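Local coordinates for protein probable glutathione S-transferase GSTU1 (Oryza sativa, PDB 1OYJ) that conjugates reduced glutathione to a wide range of hydrophobic electrophiles, as a plant tau-class glutathione transferase linked to herbicide detoxification, at residues A[179-184]-A[216-221]; A[121-126]-A[222-227]; A[72-77]-A[103-108]. All blocks are in the same frame, centred on the assembly; numbering follows the deposited sequence.

Contact 1: A[179-184]-A[216-221]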
loop_
_atom_site.group_PDB
_atom_site.type_symbol
_atom_site.label_atom_id
_atom_site.label_comp_id
_atom_site.label_asym_id
_atom_site.label_seq_id
_atom_site.Cartn_x
_atom_site.Cartn_y
_atom_site.Cartn_z
ATOM N N TYR A 179 -10.325 6.429 -20.870
ATOM C CA TYR A 179 -11.101 5.290 -20.396
ATOM C C TYR A 179 -12.414 5.259 -21.140
ATOM O O TYR A 179 -12.874 4.173 -21.488
ATOM C CB TYR A 179 -11.444 5.377 -18.917
ATOM C CG TYR A 179 -10.264 5.384 -17.963
ATOM C CD1 TYR A 179 -9.041 4.947 -18.330
ATOM C CD2 TYR A 179 -10.427 5.780 -16.701
ATOM C CE1 TYR A 179 -7.982 5.002 -17.438
ATOM C CE2 TYR A 179 -9.406 5.791 -15.825
ATOM C CZ TYR A 179 -8.199 5.424 -16.203
ATOM O OH TYR A 179 -7.178 5.464 -15.241
ATOM N N GLU A 180 -12.997 6.448 -21.346
ATOM C CA GLU A 180 -14.248 6.596 -22.090
ATOM C C GLU A 180 -14.215 6.107 -23.491
ATOM O O GLU A 180 -15.099 5.304 -23.914
ATOM C CB GLU A 180 -14.823 8.029 -22.080
ATOM C CG GLU A 180 -15.354 8.429 -20.721
ATOM C CD GLU A 180 -15.738 9.893 -20.592
ATOM O OE1 GLU A 180 -15.233 10.726 -21.352
ATOM O OE2 GLU A 180 -16.580 10.180 -19.749
ATOM N N ARG A 181 -13.185 6.508 -24.209
ATOM C CA ARG A 181 -13.112 6.132 -25.586
ATOM C C ARG A 181 -12.752 4.658 -25.717
ATOM O O ARG A 181 -13.294 3.966 -26.560
ATOM C CB ARG A 181 -12.076 7.017 -26.313
ATOM C CG ARG A 181 -12.525 8.491 -26.369
ATOM C CD ARG A 181 -12.325 9.164 -27.633
ATOM N NE ARG A 181 -13.050 8.603 -28.771
ATOM C CZ ARG A 181 -12.488 8.400 -29.957
ATOM N NH1 ARG A 181 -13.194 7.938 -30.983
ATOM N NH2 ARG A 181 -11.193 8.648 -30.125
ATOM N N CYS A 182 -11.886 4.155 -24.859
ATOM C CA CYS A 182 -11.485 2.766 -25.002
ATOM C C CYS A 182 -12.480 1.802 -24.380
ATOM O O CYS A 182 -12.696 0.722 -24.916
ATOM C CB CYS A 182 -10.116 2.521 -24.411
ATOM S SG CYS A 182 -8.779 3.508 -25.038
ATOM N N GLY A 183 -13.098 2.202 -23.284
ATOM C CA GLY A 183 -13.997 1.358 -22.583
ATOM C C GLY A 183 -15.452 1.383 -23.008
ATOM O O GLY A 183 -16.226 0.500 -22.633
ATOM N N GLY A 184 -15.812 2.372 -23.781
ATOM C CA GLY A 184 -17.125 2.500 -24.349
ATOM C C GLY A 184 -18.147 2.973 -23.346
ATOM O O GLY A 184 -19.265 2.419 -23.327
ATOM N N LYS A 216 -3.941 15.271 -24.480
ATOM C CA LYS A 216 -2.562 14.843 -24.480
ATOM C C LYS A 216 -2.371 13.419 -23.957
ATOM O O LYS A 216 -1.609 12.628 -24.512
ATOM C CB LYS A 216 -1.755 15.806 -23.637
ATOM C CG LYS A 216 -0.283 15.536 -23.809
ATOM C CD LYS A 216 0.579 16.645 -23.828
ATOM C CE LYS A 216 2.037 16.186 -24.031
ATOM N NZ LYS A 216 2.864 17.295 -24.235
ATOM N N VAL A 217 -3.134 13.052 -22.956
ATOM C CA VAL A 217 -3.080 11.699 -22.420
ATOM C C VAL A 217 -3.637 10.732 -23.412
ATOM O O VAL A 217 -3.046 9.702 -23.623
ATOM C CB VAL A 217 -3.800 11.562 -21.053
ATOM C CG1 VAL A 217 -3.922 10.111 -20.552
ATOM C CG2 VAL A 217 -3.095 12.364 -19.981
ATOM N N TYR A 218 -4.674 11.104 -24.130
ATOM C CA TYR A 218 -5.247 10.167 -25.114
ATOM C C TYR A 218 -4.253 9.871 -26.210
ATOM O O TYR A 218 -4.248 8.772 -26.749
ATOM C CB TYR A 218 -6.486 10.690 -25.748
ATOM C CG TYR A 218 -7.245 9.697 -26.657
ATOM C CD1 TYR A 218 -7.566 8.439 -26.225
ATOM C CD2 TYR A 218 -7.626 10.054 -27.934
ATOM C CE1 TYR A 218 -8.267 7.565 -27.007
ATOM C CE2 TYR A 218 -8.327 9.154 -28.745
ATOM C CZ TYR A 218 -8.631 7.930 -28.256
ATOM O OH TYR A 218 -9.291 7.004 -28.999
ATOM N N ASP A 219 -3.472 10.884 -26.569
ATOM C CA ASP A 219 -2.423 10.743 -27.571
ATOM C C ASP A 219 -1.313 9.840 -27.065
ATOM O O ASP A 219 -0.815 8.924 -27.769
ATOM C CB ASP A 219 -1.924 12.131 -27.890
ATOM C CG ASP A 219 -2.770 12.800 -28.946
ATOM O OD1 ASP A 219 -3.585 12.116 -29.658
ATOM O OD2 ASP A 219 -2.695 14.018 -29.084
ATOM N N PHE A 220 -0.973 9.971 -25.805
ATOM C CA PHE A 220 0.017 9.040 -25.220
ATOM C C PHE A 220 -0.568 7.580 -25.215
ATOM O O PHE A 220 0.154 6.629 -25.539
ATOM C CB PHE A 220 0.386 9.483 -23.847
ATOM C CG PHE A 220 1.425 8.690 -23.230
ATOM C CD1 PHE A 220 2.730 8.841 -23.606
ATOM C CD2 PHE A 220 1.123 7.801 -22.227
ATOM C CE1 PHE A 220 3.728 8.043 -23.058
ATOM C CE2 PHE A 220 2.099 7.053 -21.644
ATOM C CZ PHE A 220 3.430 7.196 -22.063
ATOM N N VAL A 221 -1.850 7.418 -24.892
ATOM C CA VAL A 221 -2.430 6.094 -24.846
ATOM C C VAL A 221 -2.318 5.512 -26.252
ATOM O O VAL A 221 -2.182 4.301 -26.454
ATOM C CB VAL A 221 -3.848 6.181 -24.448
ATOM C CG1 VAL A 221 -4.573 4.914 -24.731
ATOM C CG2 VAL A 221 -3.898 6.487 -22.979
#
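Tyr218, on helix 214-229, and Arg181, near the end of helix 176-183, bury most of the surface in this contact, and the two side chains cross at about a right angle. The phenol lies across the arginine chain and also meets its end: Tyr218 CE1 lies 3.9 Å from Arg181 CB, and Tyr218 CZ is 3.9 Å from Arg181 CD. With CG of Tyr218 anti to its backbone N (chi1 -173°), the ring reaches out to helix 176-183. The arginine chain bends at chi2 and chi3 and brings its guanidinium alongside the hydroxyl end of the phenol, with Tyr218 CE2 at the guanidinium edge, in its plane. There NH2 of Arg181 comes within 2.8 Å of Tyr218 OH and 3.2 Å of Tyr218 CE2. The short N-to-O separation does not amount to a hydrogen bond, because the angle is poor. Nor do the flat groups stack, their planes being 65° apart. Deeper in, Cys182 SG touches Val221 CG1 at 4.4 Å, a light apolar contact about one helical turn on from Tyr218. Tyr177 meets the Tyr218 ring edge-to-face and probably helps to set its orientation, while Ser178 packs against both Tyr218 and Val221. Val221 also rests on Trp123 of helix 97-124. The chemistry is graded, from a methyl of buried Val221 against the Cys182 sulfur to an aromatic ring and a charged chain toward solvent, which suggests that these two segments rely mainly on van der Waals packing rather than on a directional polar bond.

Contact 2: A[121-126]-A[222-227]. With GSH (glutathione), chain O.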
loop_
_atom_site.group_PDB
_atom_site.type_symbol
_atom_site.label_atom_id
_atom_site.label_comp_id
_atom_site.label_asym_id
_atom_site.label_seq_id
_atom_site.Cartn_x
_atom_site.Cartn_y
_atom_site.Cartn_z
ATOM N N ARG A 121 -5.678 -2.175 -19.045
ATOM C CA ARG A 121 -6.371 -3.186 -19.829
ATOM C C ARG A 121 -7.202 -2.578 -20.924
ATOM O O ARG A 121 -7.414 -3.236 -21.951
ATOM C CB ARG A 121 -7.331 -3.991 -18.951
ATOM C CG ARG A 121 -6.546 -4.720 -17.818
ATOM C CD ARG A 121 -7.437 -5.488 -16.871
ATOM N NE ARG A 121 -6.671 -6.334 -15.962
ATOM C CZ ARG A 121 -7.236 -7.233 -15.155
ATOM N NH1 ARG A 121 -8.566 -7.395 -15.145
ATOM N NH2 ARG A 121 -6.470 -7.996 -14.391
ATOM N N LEU A 122 -7.687 -1.343 -20.722
ATOM C CA LEU A 122 -8.575 -0.753 -21.717
ATOM C C LEU A 122 -7.820 -0.478 -23.021
ATOM O O LEU A 122 -8.412 -0.481 -24.119
ATOM C CB LEU A 122 -9.203 0.519 -21.220
ATOM C CG LEU A 122 -9.988 0.414 -19.930
ATOM C CD1 LEU A 122 -10.611 1.728 -19.576
ATOM C CD2 LEU A 122 -11.102 -0.610 -20.017
ATOM N N TRP A 123 -6.520 -0.273 -22.943
ATOM C CA TRP A 123 -5.852 -0.055 -24.221
ATOM C C TRP A 123 -4.979 -1.186 -24.647
ATOM O O TRP A 123 -4.392 -1.127 -25.767
ATOM C CB TRP A 123 -5.081 1.271 -24.308
ATOM C CG TRP A 123 -4.329 1.582 -23.177
ATOM C CD1 TRP A 123 -3.096 1.186 -22.907
ATOM C CD2 TRP A 123 -4.757 2.370 -22.091
ATOM N NE1 TRP A 123 -2.690 1.697 -21.704
ATOM C CE2 TRP A 123 -3.715 2.390 -21.158
ATOM C CE3 TRP A 123 -5.933 3.048 -21.793
ATOM C CZ2 TRP A 123 -3.795 3.043 -19.969
ATOM C CZ3 TRP A 123 -6.003 3.725 -20.605
ATOM C CH2 TRP A 123 -4.939 3.727 -19.714
ATOM N N ARG A 124 -4.849 -2.174 -23.763
ATOM C CA ARG A 124 -4.118 -3.393 -24.081
ATOM C C ARG A 124 -5.020 -4.426 -24.737
ATOM O O ARG A 124 -4.575 -5.243 -25.522
ATOM C CB ARG A 124 -3.557 -4.022 -22.849
ATOM C CG ARG A 124 -2.237 -3.494 -22.381
ATOM C CD ARG A 124 -1.842 -3.944 -20.919
ATOM N NE ARG A 124 -0.627 -3.234 -20.482
ATOM C CZ ARG A 124 0.300 -3.690 -19.613
ATOM N NH1 ARG A 124 1.365 -2.930 -19.335
ATOM N NH2 ARG A 124 0.171 -4.875 -19.015
ATOM N N LEU A 125 -6.300 -4.367 -24.455
ATOM C CA LEU A 125 -7.222 -5.340 -24.997
ATOM C C LEU A 125 -8.002 -4.743 -26.156
ATOM O O LEU A 125 -7.879 -3.547 -26.403
ATOM C CB LEU A 125 -8.171 -5.765 -23.898
ATOM C CG LEU A 125 -7.486 -6.348 -22.668
ATOM C CD1 LEU A 125 -8.573 -6.511 -21.633
ATOM C CD2 LEU A 125 -6.788 -7.688 -22.958
ATOM N N LYS A 126 -8.758 -5.573 -26.897
ATOM C CA LYS A 126 -9.631 -5.099 -27.971
ATOM C C LYS A 126 -10.970 -5.869 -27.961
ATOM O O LYS A 126 -11.143 -6.824 -27.184
ATOM C CB LYS A 126 -8.960 -5.275 -29.306
ATOM C CG LYS A 126 -8.314 -6.585 -29.418
ATOM C CD LYS A 126 -7.271 -6.575 -30.509
ATOM C CE LYS A 126 -7.031 -7.997 -30.999
ATOM N NZ LYS A 126 -6.750 -7.973 -32.464
ATOM N N GLY A 222 -2.420 6.399 -27.202
ATOM C CA GLY A 222 -2.252 6.042 -28.586
ATOM C C GLY A 222 -0.882 5.440 -28.815
ATOM O O GLY A 222 -0.790 4.398 -29.476
ATOM N N VAL A 223 0.185 6.037 -28.290
ATOM C CA VAL A 223 1.478 5.420 -28.503
ATOM C C VAL A 223 1.516 4.136 -27.708
ATOM O O VAL A 223 1.982 3.125 -28.223
ATOM C CB VAL A 223 2.740 6.295 -28.204
ATOM C CG1 VAL A 223 2.523 7.734 -28.611
ATOM C CG2 VAL A 223 3.173 6.203 -26.761
ATOM N N LEU A 224 1.031 4.130 -26.482
ATOM C CA LEU A 224 1.039 2.883 -25.734
ATOM C C LEU A 224 0.318 1.747 -26.520
ATOM O O LEU A 224 0.802 0.619 -26.557
ATOM C CB LEU A 224 0.364 3.032 -24.353
ATOM C CG LEU A 224 0.991 3.926 -23.289
ATOM C CD1 LEU A 224 0.079 4.035 -22.113
ATOM C CD2 LEU A 224 2.303 3.415 -22.828
ATOM N N LYS A 225 -0.823 2.051 -27.147
ATOM C CA LYS A 225 -1.644 1.044 -27.819
ATOM C C LYS A 225 -0.851 0.396 -28.953
ATOM O O LYS A 225 -1.082 -0.759 -29.293
ATOM C CB LYS A 225 -2.953 1.648 -28.329
ATOM C CG LYS A 225 -4.004 0.645 -28.806
ATOM C CD LYS A 225 -4.325 0.760 -30.322
ATOM C CE LYS A 225 -4.392 -0.618 -31.018
ATOM N NZ LYS A 225 -4.017 -0.597 -32.461
ATOM N N LYS A 226 0.095 1.138 -29.529
ATOM C CA LYS A 226 0.981 0.587 -30.554
ATOM C C LYS A 226 2.158 -0.159 -29.900
ATOM O O LYS A 226 2.483 -1.266 -30.307
ATOM C CB LYS A 226 1.487 1.695 -31.481
ATOM N N LYS A 227 2.758 0.430 -28.865
ATOM C CA LYS A 227 3.921 -0.152 -28.178
ATOM C C LYS A 227 3.748 -1.521 -27.554
ATOM O O LYS A 227 4.634 -1.975 -26.823
ATOM C CB LYS A 227 4.394 0.758 -27.052
ATOM C CG LYS A 227 5.711 1.454 -27.340
ATOM C CD LYS A 227 5.568 2.519 -28.440
ATOM C CE LYS A 227 6.285 3.816 -28.047
ATOM N NZ LYS A 227 6.384 4.797 -29.159
HETATM N N1 GSH O . -6.393 -10.277 -7.572
HETATM C CA1 GSH O . -6.612 -9.638 -8.871
HETATM C C1 GSH O . -7.039 -10.719 -9.838
HETATM O O11 GSH O . -6.431 -10.908 -10.884
HETATM O O12 GSH O . -7.984 -11.440 -9.585
HETATM C CB1 GSH O . -7.671 -8.487 -8.697
HETATM C CG1 GSH O . -7.913 -7.713 -9.999
HETATM C CD1 GSH O . -8.800 -6.448 -9.989
HETATM O OE1 GSH O . -8.534 -5.509 -9.262
HETATM N N2 GSH O . -9.808 -6.431 -10.866
HETATM C CA2 GSH O . -10.555 -5.234 -11.261
HETATM C C2 GSH O . -11.988 -5.318 -10.858
HETATM O O2 GSH O . -12.841 -4.539 -11.342
HETATM C CB2 GSH O . -10.415 -4.986 -12.753
HETATM S SG2 GSH O . -8.681 -4.685 -13.134
HETATM N N3 GSH O . -12.205 -6.277 -9.908
HETATM C CA3 GSH O . -13.492 -6.407 -9.247
HETATM C C3 GSH O . -13.897 -5.243 -8.342
HETATM O O31 GSH O . -13.001 -4.415 -7.965
HETATM O O32 GSH O . -15.124 -5.155 -8.001
#
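Trp123 turns its indole toward helix 214-229, where the pyrrole side of the ring meets Leu224. The closest approach is between Trp123 NE1 and Leu224 CD1, at 3.6 Å, and Trp123 CD1 lies 4.2 Å from Leu224 CB. The methyl comes in at a slant, so the pair is apolar packing without a defined face or edge. The first torsion of Trp123 sets CG between the backbone N and the carbonyl carbon (chi1 44°), which brings the NE1 side of the indole to Leu224. Its backbone also takes part: Lys225 CG sits 3.5 Å from Trp123 O, so the aliphatic start of the lysine covers the carbonyl before the rest of the chain leads away. The alpha carbons of Trp123 and Lys225 are only 5.6 Å apart, evidence that the end of helix 97-124 lies close against helix 214-229.

Two residues before the tryptophan, Arg121 points elsewhere, to a glutathione distinct from the one bound at Ser15, in a pocket with Lys114, Cys118, Glu136 and Ile140. The thiol sulfur SG2 of this ligand lies over one face of the guanidinium, 3.3 Å above its plane and offset toward the rim, with Arg121 NH1 to SG2 at 3.4 Å. A cationic group so close would probably polarise the sulfur. Lys114 hydrogen-bonds the same ligand, and Glu136 makes a long, weak ion pair with Arg121.

Arg124 NH1 bonds to Tyr228 OH, adding a polar link to helix 214-229. Leu122 packs on Ala133 of helix 127-148 and on Cys182 of helix 176-183, and Trp123 rests on Tyr179. The last turn of helix 97-124 is thus wedged among helices 127-148, 176-183 and 214-229, within the helical C-terminal domain.

Contact 3: A[72-77]-A[103-108]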
loop_
_atom_site.group_PDB
_atom_site.type_symbol
_atom_site.label_atom_id
_atom_site.label_comp_id
_atom_site.label_asym_id
_atom_site.label_seq_id
_atom_site.Cartn_x
_atom_site.Cartn_y
_atom_site.Cartn_z
ATOM N N ILE A 72 5.537 8.786 -0.272
ATOM C CA ILE A 72 6.021 10.143 -0.424
ATOM C C ILE A 72 4.927 11.122 0.080
ATOM O O ILE A 72 5.214 12.019 0.834
ATOM C CB ILE A 72 6.393 10.457 -1.946
ATOM C CG1 ILE A 72 7.624 9.650 -2.436
ATOM C CG2 ILE A 72 6.558 11.890 -2.102
ATOM C CD1 ILE A 72 7.666 9.427 -3.917
ATOM N N LEU A 73 3.671 10.886 -0.299
ATOM C CA LEU A 73 2.577 11.739 0.199
ATOM C C LEU A 73 2.523 11.777 1.753
ATOM O O LEU A 73 2.472 12.859 2.356
ATOM C CB LEU A 73 1.264 11.307 -0.316
ATOM C CG LEU A 73 0.976 11.376 -1.785
ATOM C CD1 LEU A 73 -0.538 11.263 -2.011
ATOM C CD2 LEU A 73 1.511 12.609 -2.371
ATOM N N GLN A 74 2.613 10.650 2.400
ATOM C CA GLN A 74 2.588 10.651 3.849
ATOM C C GLN A 74 3.811 11.294 4.442
ATOM O O GLN A 74 3.750 12.043 5.473
ATOM C CB GLN A 74 2.406 9.236 4.329
ATOM C CG GLN A 74 0.983 8.775 4.074
ATOM C CD GLN A 74 0.766 7.384 4.606
ATOM O OE1 GLN A 74 0.335 7.223 5.714
ATOM N NE2 GLN A 74 1.078 6.393 3.804
ATOM N N TYR A 75 4.903 11.133 3.708
ATOM C CA TYR A 75 6.149 11.762 4.108
ATOM C C TYR A 75 6.046 13.287 4.085
ATOM O O TYR A 75 6.534 13.987 5.001
ATOM C CB TYR A 75 7.348 11.208 3.306
ATOM C CG TYR A 75 8.705 11.831 3.647
ATOM C CD1 TYR A 75 9.371 11.490 4.814
ATOM C CD2 TYR A 75 9.262 12.829 2.844
ATOM C CE1 TYR A 75 10.607 12.088 5.137
ATOM C CE2 TYR A 75 10.467 13.432 3.164
ATOM C CZ TYR A 75 11.138 13.059 4.300
ATOM O OH TYR A 75 12.338 13.656 4.583
ATOM N N LEU A 76 5.425 13.818 3.050
ATOM C CA LEU A 76 5.264 15.252 2.908
ATOM C C LEU A 76 4.432 15.822 4.082
ATOM O O LEU A 76 4.617 17.005 4.429
ATOM C CB LEU A 76 4.684 15.627 1.575
ATOM C CG LEU A 76 5.587 15.306 0.392
ATOM C CD1 LEU A 76 4.796 15.578 -0.954
ATOM C CD2 LEU A 76 6.807 16.149 0.484
ATOM N N ASP A 77 3.518 15.050 4.676
ATOM C CA ASP A 77 2.880 15.507 5.904
ATOM C C ASP A 77 3.899 15.363 7.067
ATOM O O ASP A 77 4.124 16.326 7.847
ATOM C CB ASP A 77 1.711 14.652 6.335
ATOM C CG ASP A 77 0.380 15.076 5.733
ATOM O OD1 ASP A 77 0.314 16.103 4.975
ATOM O OD2 ASP A 77 -0.646 14.412 6.008
ATOM N N THR A 103 -9.575 5.278 7.096
ATOM C CA THR A 103 -10.428 5.341 5.929
ATOM C C THR A 103 -9.744 5.927 4.698
ATOM O O THR A 103 -9.786 5.377 3.577
ATOM C CB THR A 103 -11.756 6.143 6.362
ATOM O OG1 THR A 103 -12.525 5.292 7.210
ATOM C CG2 THR A 103 -12.681 6.434 5.171
ATOM N N ALA A 104 -8.986 6.972 4.912
ATOM C CA ALA A 104 -8.210 7.569 3.841
ATOM C C ALA A 104 -7.121 6.647 3.311
ATOM O O ALA A 104 -6.972 6.532 2.102
ATOM C CB ALA A 104 -7.688 8.910 4.272
ATOM N N ARG A 105 -6.423 5.930 4.181
ATOM C CA ARG A 105 -5.442 4.994 3.682
ATOM C C ARG A 105 -6.082 3.843 2.942
ATOM O O ARG A 105 -5.554 3.416 1.955
ATOM C CB ARG A 105 -4.462 4.486 4.700
ATOM C CG ARG A 105 -3.670 5.591 5.461
ATOM C CD ARG A 105 -2.767 4.995 6.616
ATOM N NE ARG A 105 -1.751 5.936 7.108
ATOM C CZ ARG A 105 -1.637 6.381 8.342
ATOM N NH1 ARG A 105 -0.723 7.306 8.592
ATOM N NH2 ARG A 105 -2.386 5.924 9.338
ATOM N N PHE A 106 -7.226 3.356 3.430
ATOM C CA PHE A 106 -7.924 2.305 2.743
ATOM C C PHE A 106 -8.248 2.711 1.250
ATOM O O PHE A 106 -8.013 1.958 0.329
ATOM C CB PHE A 106 -9.251 1.972 3.503
ATOM C CG PHE A 106 -10.063 0.946 2.810
ATOM C CD1 PHE A 106 -9.889 -0.381 3.074
ATOM C CD2 PHE A 106 -10.959 1.328 1.852
ATOM C CE1 PHE A 106 -10.562 -1.382 2.329
ATOM C CE2 PHE A 106 -11.643 0.396 1.134
ATOM C CZ PHE A 106 -11.443 -0.999 1.370
ATOM N N TRP A 107 -8.784 3.903 1.083
ATOM C CA TRP A 107 -9.291 4.345 -0.236
ATOM C C TRP A 107 -8.074 4.704 -1.156
ATOM O O TRP A 107 -8.126 4.540 -2.356
ATOM C CB TRP A 107 -10.291 5.451 -0.026
ATOM C CG TRP A 107 -11.699 4.791 0.308
ATOM C CD1 TRP A 107 -12.330 4.738 1.501
ATOM C CD2 TRP A 107 -12.430 3.944 -0.557
ATOM N NE1 TRP A 107 -13.477 3.965 1.430
ATOM C CE2 TRP A 107 -13.566 3.462 0.161
ATOM C CE3 TRP A 107 -12.298 3.596 -1.887
ATOM C CZ2 TRP A 107 -14.554 2.675 -0.427
ATOM C CZ3 TRP A 107 -13.283 2.733 -2.477
ATOM C CH2 TRP A 107 -14.395 2.299 -1.722
ATOM N N ALA A 108 -7.005 5.231 -0.597
ATOM C CA ALA A 108 -5.791 5.507 -1.411
ATOM C C ALA A 108 -5.267 4.173 -1.829
ATOM O O ALA A 108 -4.874 4.004 -2.987
ATOM C CB ALA A 108 -4.775 6.292 -0.675
#
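Two nitrogens of Arg105, NE and NH1, converge on one oxygen, Gln74 OE1. The shorter bond runs from Arg105 NE to Gln74 OE1, 2.8 Å long and fairly straight at 160° about the hydrogen; the second, from Arg105 NH1 to the same OE1, is 3.1 Å and more bent at 140°. In both, OE1 lies in the guanidinium plane, at the edge between the two N-H groups. On the amide side the donors differ: NH1 approaches nearly in line with the C=O bond, whereas NE is tilted from the carbonyl plane. The two bonds share one acceptor, and the amide plane is turned 45° from the guanidinium. Arg105 is extended from CG to NE, which carries its end to the amide across a gap of 9.8 Å between the CA atoms of Gln74 and Arg105.

Further bonds help to orient both groups. Gln74 NE2 makes a weak hydrogen bond to Leu70 O, which supports the orientation that turns OE1 to the arginine. Arg105 NH2 forms a salt bridge with Asp78 of the second subunit. Arg105 NH1 lies near its counterpart in Arg105 of that subunit, and the Asp78 carboxylate probably offsets some of this positive charge.

Within the subunit, apolar side chains flank the pair. Phe164 of helix 164-169 touches Leu73, Gln74 and Ala108, and Leu87 touches Gln74 and Ala104. Both contact residues are buried, and Gln74 and Arg105 also pack on Arg105 and Gln74 of the second subunit. A helix of the thioredoxin-like N-terminal domain is joined here to the long first helix of the all-helical C-terminal domain, at the dimer interface. This pairing of a thioredoxin-like domain with a helical domain is characteristic of glutathione transferases.

Overall arrangement
Contacts 1 and 2 adjoin, their centres about 9 Å apart, and share helix 214-229; Cys182 of contact 1 also packs against the carbonyl of Leu122 in contact 2. Contact 3 lies on the opposite side of the chain's centre, about 30 Å between centres from contact 2, yet both use helix 97-124, one well along it and the other at its end. Chemistry follows place. Contacts 1 and 2 are partly buried, lie within the helical domain and rely on aromatic and aliphatic packing with charged chains at the margin. The buried contact 3 bridges the two domains beside the second subunit and depends on directional hydrogen bonds. Contact 2 alone includes a residue touching bound glutathione.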